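Local coordinates for protein racemase, putative (PDB 3TCS) that binds magnesium and is probably a hydro-lyase or racemase of the mandelate racemase/muconate lactonizing enzyme family, at residues A27-V39 with Q52-H66. Numbering follows the deposited sequence.
With GOL (glycerol), chain M.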
ATOM      1  N   ALA B  27       0.499  -4.644  26.549  1.00 14.39           N
ATOM      2  CA  ALA B  27       1.158  -5.583  25.655  1.00 12.34           C
ATOM      3  C   ALA B  27       0.336  -5.979  24.435  1.00 11.53           C
ATOM      4  O   ALA B  27      -0.896  -5.938  24.450  1.00 11.47           O
ATOM      5  CB  ALA B  27       1.533  -6.835  26.426  1.00 12.50           C
ATOM      6  N   ILE B  28       1.052  -6.366  23.386  1.00 10.98           N
ATOM      7  CA  ILE B  28       0.455  -6.833  22.140  1.00 11.47           C
ATOM      8  C   ILE B  28       1.266  -8.052  21.732  1.00 10.83           C
ATOM      9  O   ILE B  28       2.483  -7.962  21.546  1.00 11.99           O
ATOM     10  CB  ILE B  28       0.537  -5.782  21.019  1.00 10.96           C
ATOM     11  CG1 ILE B  28      -0.220  -4.521  21.432  1.00 13.20           C
ATOM     12  CG2 ILE B  28      -0.073  -6.350  19.736  1.00 13.13           C
ATOM     13  CD1 ILE B  28      -0.043  -3.363  20.482  1.00 12.86           C
ATOM     14  N   GLU B  29       0.591  -9.191  21.620  1.00  9.54           N
ATOM     15  CA  GLU B  29       1.232 -10.449  21.246  1.00  9.39           C
ATOM     16  C   GLU B  29       0.599 -11.018  19.987  1.00  9.18           C
ATOM     17  O   GLU B  29      -0.591 -10.835  19.758  1.00  9.75           O
ATOM     18  CB  GLU B  29       1.053 -11.478  22.358  1.00  9.70           C
ATOM     19  CG  GLU B  29       1.653 -11.085  23.689  1.00 11.29           C
ATOM     20  CD  GLU B  29       1.062 -11.881  24.830  1.00 12.97           C
ATOM     21  OE1 GLU B  29      -0.076 -11.573  25.241  1.00 15.12           O
ATOM     22  OE2 GLU B  29       1.728 -12.825  25.305  1.00 12.93           O
ATOM     23  N   THR B  30       1.393 -11.713  19.182  1.00  8.25           N
ATOM     24  CA  THR B  30       0.875 -12.343  17.972  1.00  8.79           C
ATOM     25  C   THR B  30       1.265 -13.819  17.978  1.00  9.32           C
ATOM     26  O   THR B  30       2.323 -14.194  18.485  1.00  7.25           O
ATOM     27  CB  THR B  30       1.420 -11.679  16.684  1.00  9.44           C
ATOM     28  OG1 THR B  30       2.844 -11.578  16.758  1.00 12.14           O
ATOM     29  CG2 THR B  30       0.826 -10.289  16.500  1.00  8.15           C
ATOM     30  N   PHE B  31       0.385 -14.643  17.423  1.00  8.12           N
ATOM     31  CA  PHE B  31       0.565 -16.089  17.325  1.00  9.03           C
ATOM     32  C   PHE B  31       0.216 -16.339  15.866  1.00  9.96           C
ATOM     33  O   PHE B  31      -0.943 -16.216  15.475  1.00  9.19           O
ATOM     34  CB  PHE B  31      -0.433 -16.779  18.253  1.00  8.02           C
ATOM     35  CG  PHE B  31      -0.374 -16.282  19.671  1.00  9.30           C
ATOM     36  CD1 PHE B  31       0.354 -16.971  20.637  1.00  8.65           C
ATOM     37  CD2 PHE B  31      -1.027 -15.106  20.034  1.00  7.64           C
ATOM     38  CE1 PHE B  31       0.430 -16.499  21.944  1.00  9.57           C
ATOM     39  CE2 PHE B  31      -0.958 -14.623  21.334  1.00  9.24           C
ATOM     40  CZ  PHE B  31      -0.226 -15.321  22.296  1.00  9.81           C
ATOM     41  N   THR B  32       1.206 -16.706  15.059  1.00  8.75           N
ATOM     42  CA  THR B  32       0.950 -16.840  13.633  1.00 10.00           C
ATOM     43  C   THR B  32       1.671 -17.955  12.890  1.00  9.89           C
ATOM     44  O   THR B  32       2.620 -18.560  13.396  1.00  9.68           O
ATOM     45  CB  THR B  32       1.369 -15.518  12.944  1.00  9.38           C
ATOM     46  OG1 THR B  32       0.892 -15.473  11.596  1.00 10.93           O
ATOM     47  CG2 THR B  32       2.892 -15.420  12.922  1.00  7.63           C
ATOM     48  N   ASN B  33       1.173 -18.243  11.689  1.00  9.78           N
ATOM     49  CA  ASN B  33       1.856 -19.153  10.779  1.00 11.07           C
ATOM     50  C   ASN B  33       1.795 -18.355   9.477  1.00 10.42           C
ATOM     51  O   ASN B  33       1.407 -17.187   9.509  1.00 10.85           O
ATOM     52  CB  ASN B  33       1.238 -20.568  10.675  1.00  9.86           C
ATOM     53  CG  ASN B  33      -0.201 -20.590  10.198  1.00 11.30           C
ATOM     54  OD1 ASN B  33      -0.685 -19.675   9.532  1.00  7.76           O
ATOM     55  ND2 ASN B  33      -0.889 -21.683  10.520  1.00 10.33           N
ATOM     56  N   ASP B  34       2.183 -18.932   8.350  1.00  9.86           N
ATOM     57  CA  ASP B  34       2.180 -18.164   7.108  1.00 11.78           C
ATOM     58  C   ASP B  34       0.808 -17.742   6.576  1.00 11.44           C
ATOM     59  O   ASP B  34       0.703 -16.760   5.849  1.00 11.80           O
ATOM     60  CB  ASP B  34       2.930 -18.936   6.022  1.00 14.99           C
ATOM     61  CG  ASP B  34       4.418 -19.047   6.307  1.00 22.15           C
ATOM     62  OD1 ASP B  34       4.849 -18.663   7.418  1.00 23.30           O
ATOM     63  OD2 ASP B  34       5.158 -19.519   5.417  1.00 25.15           O
ATOM     64  N   ALA B  35      -0.238 -18.473   6.949  1.00 10.75           N
ATOM     65  CA  ALA B  35      -1.585 -18.183   6.460  1.00 11.28           C
ATOM     66  C   ALA B  35      -2.449 -17.290   7.350  1.00 10.84           C
ATOM     67  O   ALA B  35      -3.226 -16.474   6.850  1.00 12.64           O
ATOM     68  CB  ALA B  35      -2.313 -19.490   6.190  1.00 10.34           C
ATOM     69  N   VAL B  36      -2.330 -17.440   8.664  1.00 10.42           N
ATOM     70  CA  VAL B  36      -3.145 -16.634   9.566  1.00  9.22           C
ATOM     71  C   VAL B  36      -2.436 -16.371  10.886  1.00 10.27           C
ATOM     72  O   VAL B  36      -1.645 -17.202  11.357  1.00  9.85           O
ATOM     73  CB  VAL B  36      -4.499 -17.330   9.848  1.00 12.09           C
ATOM     74  CG1 VAL B  36      -4.265 -18.620  10.602  1.00 11.69           C
ATOM     75  CG2 VAL B  36      -5.417 -16.405  10.638  1.00 14.44           C
ATOM     76  N   GLY B  37      -2.723 -15.210  11.471  1.00  7.46           N
ATOM     77  CA  GLY B  37      -2.120 -14.833  12.735  1.00  7.05           C
ATOM     78  C   GLY B  37      -3.118 -14.148  13.652  1.00  8.26           C
ATOM     79  O   GLY B  37      -3.860 -13.263  13.229  1.00  7.47           O
ATOM     80  N   PHE B  38      -3.140 -14.562  14.912  1.00  8.18           N
ATOM     81  CA  PHE B  38      -4.051 -13.984  15.892  1.00  8.59           C
ATOM     82  C   PHE B  38      -3.316 -13.007  16.794  1.00  9.16           C
ATOM     83  O   PHE B  38      -2.108 -13.131  17.013  1.00  9.74           O
ATOM     84  CB  PHE B  38      -4.699 -15.097  16.716  1.00  9.28           C
ATOM     85  CG  PHE B  38      -5.546 -16.029  15.897  1.00  8.17           C
ATOM     86  CD1 PHE B  38      -6.762 -15.600  15.370  1.00  9.42           C
ATOM     87  CD2 PHE B  38      -5.108 -17.316  15.611  1.00  9.23           C
ATOM     88  CE1 PHE B  38      -7.532 -16.437  14.565  1.00  8.53           C
ATOM     89  CE2 PHE B  38      -5.872 -18.168  14.802  1.00  9.26           C
ATOM     90  CZ  PHE B  38      -7.086 -17.725  14.280  1.00  8.74           C
ATOM     91  N   VAL B  39      -4.051 -12.033  17.313  1.00  8.66           N
ATOM     92  CA  VAL B  39      -3.468 -11.015  18.171  1.00  8.74           C
ATOM     93  C   VAL B  39      -4.145 -10.977  19.530  1.00  8.84           C
ATOM     94  O   VAL B  39      -5.364 -11.045  19.623  1.00  8.82           O
ATOM     95  CB  VAL B  39      -3.615  -9.615  17.535  1.00  9.87           C
ATOM     96  CG1 VAL B  39      -2.942  -8.560  18.413  1.00 10.04           C
ATOM     97  CG2 VAL B  39      -3.023  -9.617  16.128  1.00 10.71           C
ATOM     98  N   GLN B  52      -7.466 -10.703  15.020  1.00  9.17           N
ATOM     99  CA  GLN B  52      -6.740 -11.413  13.984  1.00  7.83           C
ATOM    100  C   GLN B  52      -6.284 -10.457  12.894  1.00  8.07           C
ATOM    101  O   GLN B  52      -7.007  -9.537  12.542  1.00  6.79           O
ATOM    102  CB  GLN B  52      -7.647 -12.480  13.364  1.00  8.01           C
ATOM    103  CG  GLN B  52      -6.976 -13.302  12.278  1.00  7.26           C
ATOM    104  CD  GLN B  52      -7.975 -14.019  11.398  1.00  7.83           C
ATOM    105  OE1 GLN B  52      -8.713 -14.896  11.854  1.00  8.69           O
ATOM    106  NE2 GLN B  52      -8.008 -13.644  10.122  1.00  4.99           N
ATOM    107  N   VAL B  53      -5.081 -10.657  12.367  1.00  8.27           N
ATOM    108  CA  VAL B  53      -4.624  -9.808  11.272  1.00  8.13           C
ATOM    109  C   VAL B  53      -5.207 -10.461  10.021  1.00  8.32           C
ATOM    110  O   VAL B  53      -5.733 -11.570  10.083  1.00  9.19           O
ATOM    111  CB  VAL B  53      -3.073  -9.765  11.152  1.00  8.50           C
ATOM    112  CG1 VAL B  53      -2.462  -9.171  12.410  1.00  6.81           C
ATOM    113  CG2 VAL B  53      -2.525 -11.157  10.883  1.00  8.38           C
ATOM    114  N   SER B  54      -5.137  -9.781   8.887  1.00 10.71           N
ATOM    115  CA  SER B  54      -5.660 -10.366   7.659  1.00  9.01           C
ATOM    116  C   SER B  54      -4.914 -11.654   7.312  1.00  8.67           C
ATOM    117  O   SER B  54      -3.725 -11.775   7.584  1.00  8.04           O
ATOM    118  CB  SER B  54      -5.509  -9.389   6.496  1.00 10.79           C
ATOM    119  OG  SER B  54      -5.943  -9.999   5.294  1.00 13.56           O
ATOM    120  N   THR B  55      -5.611 -12.609   6.701  1.00  9.34           N
ATOM    121  CA  THR B  55      -4.979 -13.861   6.286  1.00  9.48           C
ATOM    122  C   THR B  55      -4.064 -13.608   5.076  1.00 10.00           C
ATOM    123  O   THR B  55      -4.176 -12.567   4.417  1.00  8.94           O
ATOM    124  CB  THR B  55      -6.031 -14.915   5.883  1.00  9.72           C
ATOM    125  OG1 THR B  55      -7.001 -14.311   5.015  1.00 10.15           O
ATOM    126  CG2 THR B  55      -6.730 -15.476   7.114  1.00  9.69           C
ATOM    127  N   TYR B  56      -3.173 -14.566   4.809  1.00  9.13           N
ATOM    128  CA  TYR B  56      -2.212 -14.543   3.698  1.00 10.09           C
ATOM    129  C   TYR B  56      -0.937 -13.777   4.019  1.00  8.80           C
ATOM    130  O   TYR B  56      -0.953 -12.562   4.217  1.00  9.28           O
ATOM    131  CB  TYR B  56      -2.875 -14.009   2.428  1.00 12.08           C
ATOM    132  CG  TYR B  56      -4.064 -14.848   2.039  1.00 17.28           C
ATOM    133  CD1 TYR B  56      -3.911 -16.202   1.733  1.00 19.90           C
ATOM    134  CD2 TYR B  56      -5.353 -14.315   2.053  1.00 17.36           C
ATOM    135  CE1 TYR B  56      -5.011 -17.008   1.460  1.00 21.30           C
ATOM    136  CE2 TYR B  56      -6.466 -15.114   1.779  1.00 19.48           C
ATOM    137  CZ  TYR B  56      -6.285 -16.459   1.486  1.00 21.26           C
ATOM    138  OH  TYR B  56      -7.374 -17.259   1.224  1.00 24.58           O
ATOM    139  N   HIS B  57       0.168 -14.516   4.058  1.00  7.50           N
ATOM    140  CA  HIS B  57       1.475 -13.973   4.407  1.00  8.10           C
ATOM    141  C   HIS B  57       1.334 -13.251   5.747  1.00  8.30           C
ATOM    142  O   HIS B  57       1.923 -12.189   5.972  1.00  9.61           O
ATOM    143  CB  HIS B  57       1.992 -13.029   3.311  1.00  7.26           C
ATOM    144  CG  HIS B  57       2.095 -13.679   1.962  1.00  7.65           C
ATOM    145  ND1 HIS B  57       2.583 -14.956   1.791  1.00  9.24           N
ATOM    146  CD2 HIS B  57       1.764 -13.234   0.727  1.00  8.82           C
ATOM    147  CE1 HIS B  57       2.546 -15.271   0.508  1.00 10.34           C
ATOM    148  NE2 HIS B  57       2.053 -14.242  -0.160  1.00  9.13           N
ATOM    149  N   ALA B  58       0.541 -13.854   6.634  1.00  8.74           N
ATOM    150  CA  ALA B  58       0.285 -13.308   7.966  1.00  8.45           C
ATOM    151  C   ALA B  58       1.552 -13.189   8.799  1.00  9.00           C
ATOM    152  O   ALA B  58       1.622 -12.374   9.720  1.00  8.30           O
ATOM    153  CB  ALA B  58      -0.734 -14.178   8.703  1.00  9.78           C
ATOM    154  N   ASP B  59       2.552 -14.008   8.497  1.00  9.00           N
ATOM    155  CA  ASP B  59       3.794 -13.925   9.251  1.00  9.24           C
ATOM    156  C   ASP B  59       4.465 -12.577   8.966  1.00  9.38           C
ATOM    157  O   ASP B  59       5.011 -11.942   9.872  1.00  8.80           O
ATOM    158  CB  ASP B  59       4.719 -15.106   8.908  1.00 10.04           C
ATOM    159  CG  ASP B  59       5.065 -15.188   7.434  1.00 12.69           C
ATOM    160  OD1 ASP B  59       4.162 -15.043   6.578  1.00 11.17           O
ATOM    161  OD2 ASP B  59       6.253 -15.426   7.128  1.00 12.22           O
ATOM    162  N   ILE B  60       4.403 -12.128   7.713  1.00  8.56           N
ATOM    163  CA  ILE B  60       4.988 -10.839   7.347  1.00  8.22           C
ATOM    164  C   ILE B  60       4.178  -9.725   8.012  1.00  8.87           C
ATOM    165  O   ILE B  60       4.733  -8.766   8.550  1.00  8.57           O
ATOM    166  CB  ILE B  60       4.978 -10.632   5.816  1.00  9.16           C
ATOM    167  CG1 ILE B  60       5.866 -11.694   5.154  1.00  9.03           C
ATOM    168  CG2 ILE B  60       5.482  -9.219   5.471  1.00  9.44           C
ATOM    169  CD1 ILE B  60       5.873 -11.662   3.626  1.00  9.63           C
ATOM    170  N   THR B  61       2.858  -9.863   7.976  1.00  7.50           N
ATOM    171  CA  THR B  61       1.980  -8.878   8.589  1.00  7.38           C
ATOM    172  C   THR B  61       2.281  -8.742  10.083  1.00  7.15           C
ATOM    173  O   THR B  61       2.311  -7.632  10.620  1.00  7.10           O
ATOM    174  CB  THR B  61       0.507  -9.277   8.387  1.00  6.79           C
ATOM    175  OG1 THR B  61       0.221  -9.333   6.982  1.00  6.63           O
ATOM    176  CG2 THR B  61      -0.423  -8.270   9.047  1.00  6.15           C
ATOM    177  N   CYS B  62       2.518  -9.867  10.754  1.00  6.35           N
ATOM    178  CA  CYS B  62       2.807  -9.812  12.186  1.00  7.78           C
ATOM    179  C   CYS B  62       4.144  -9.128  12.451  1.00  8.22           C
ATOM    180  O   CYS B  62       4.309  -8.443  13.459  1.00  7.52           O
ATOM    181  CB  CYS B  62       2.770 -11.216  12.793  1.00  8.06           C
ATOM    182  SG  CYS B  62       1.072 -11.860  12.959  1.00  9.42           S
ATOM    183  N   THR B  63       5.096  -9.307  11.543  1.00  7.03           N
ATOM    184  CA  THR B  63       6.388  -8.648  11.690  1.00  8.69           C
ATOM    185  C   THR B  63       6.153  -7.141  11.572  1.00  8.93           C
ATOM    186  O   THR B  63       6.696  -6.344  12.343  1.00  8.31           O
ATOM    187  CB  THR B  63       7.376  -9.112  10.597  1.00  9.22           C
ATOM    188  OG1 THR B  63       7.706 -10.490  10.817  1.00  9.79           O
ATOM    189  CG2 THR B  63       8.659  -8.270  10.632  1.00  9.66           C
ATOM    190  N   VAL B  64       5.327  -6.756  10.606  1.00  8.38           N
ATOM    191  CA  VAL B  64       5.005  -5.348  10.395  1.00  8.11           C
ATOM    192  C   VAL B  64       4.266  -4.787  11.609  1.00  8.26           C
ATOM    193  O   VAL B  64       4.490  -3.644  12.019  1.00  7.77           O
ATOM    194  CB  VAL B  64       4.130  -5.162   9.122  1.00  7.67           C
ATOM    195  CG1 VAL B  64       3.565  -3.746   9.059  1.00  8.41           C
ATOM    196  CG2 VAL B  64       4.970  -5.438   7.884  1.00  8.39           C
ATOM    197  N   LEU B  65       3.392  -5.596  12.196  1.00  8.19           N
ATOM    198  CA  LEU B  65       2.631  -5.151  13.357  1.00  8.78           C
ATOM    199  C   LEU B  65       3.543  -4.723  14.506  1.00  8.93           C
ATOM    200  O   LEU B  65       3.361  -3.655  15.090  1.00 10.76           O
ATOM    201  CB  LEU B  65       1.684  -6.262  13.827  1.00  7.94           C
ATOM    202  CG  LEU B  65       0.658  -5.918  14.918  1.00  9.98           C
ATOM    203  CD1 LEU B  65      -0.475  -6.938  14.887  1.00  9.25           C
ATOM    204  CD2 LEU B  65       1.321  -5.890  16.294  1.00 11.63           C
ATOM    205  N   HIS B  66       4.528  -5.548  14.833  1.00  8.05           N
ATOM    206  CA  HIS B  66       5.435  -5.223  15.932  1.00  7.75           C
ATOM    207  C   HIS B  66       6.416  -4.113  15.583  1.00  8.95           C
ATOM    208  O   HIS B  66       6.809  -3.318  16.439  1.00 10.33           O
ATOM    209  CB  HIS B  66       6.201  -6.472  16.356  1.00  8.33           C
ATOM    210  CG  HIS B  66       5.344  -7.499  17.028  1.00  8.74           C
ATOM    211  ND1 HIS B  66       4.912  -7.370  18.329  1.00  9.33           N
ATOM    212  CD2 HIS B  66       4.808  -8.653  16.566  1.00  8.95           C
ATOM    213  CE1 HIS B  66       4.145  -8.401  18.642  1.00  8.83           C
ATOM    214  NE2 HIS B  66       4.067  -9.194  17.589  1.00  8.48           N
TER
HETATM  215  C1  GOL M 371      -0.841 -19.286   2.582  1.00 24.38           C
HETATM  216  O1  GOL M 371      -0.454 -20.602   2.919  1.00 26.60           O
HETATM  217  C2  GOL M 371       0.212 -18.266   3.039  1.00 23.99           C
HETATM  218  O2  GOL M 371      -0.198 -16.960   2.694  1.00 21.78           O
HETATM  219  C3  GOL M 371       1.563 -18.556   2.390  1.00 23.45           C
HETATM  220  O3  GOL M 371       2.511 -17.600   2.821  1.00 21.86           O
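In the N-terminal capping domain of this enolase-superfamily protein, helix 58-66 packs on the hairpin of strands 27-32 and 37-39, running nearly antiparallel to the first (169°). Cys62 fills the middle, its SG 3.7 Å from CB of both Thr30 and Thr32; Gly37 carries no side chain on the side where this sulfur and Thr32 OG1 lie. The Ala58 methyl rests on the backbone there, 3.5 Å from Val36 C. At the other end, Leu65 straddles the strands: CD2 meets Ile28 CG2, while CD1 reaches Val39 CG2 and the Thr30 methyl. CD2 also lies over one face of the His66 ring, whose edge turns to the strand; NE2 hydrogen-bonds to Thr30 OG1 (2.8 Å) and ND1 to Ser386, fixing the ring's rotation. At the turn, Asn33 OD1 accepts from Ala35 N (an Asx turn) and Val36 N, together an Asx motif. Tyr56 N, in the loop, hydrogen-bonds to Ala35 O (2.8 Å), and Ala58 N, just after the N-cap residue His57, to Asp34 O from above its carbonyl plane. Glycerol, probably from the crystallisation liquor, hydrogen-bonds through O2 to His57 N and through O3 to His57 ND1. Phe38 and Gln52 form an antiparallel non-hydrogen-bonded pair, Val53 N hydrogen-bonds to Gly37 O (3.0 Å), and the extended Gln52 chain crosses Val36 CG2 at about a right angle. Asp34 OD1 and Asp59 OD2 approach to 3.5 Å; Arg67 of the second subunit, salt-bridged to Asp59, probably eases the repulsion. The Tyr56 side chain lies about 9 Å from bound D-alanine. A three-stranded meander, here extended by C-terminal strand 382-387 and backed by helices, is characteristic of the superfamily's capping domain.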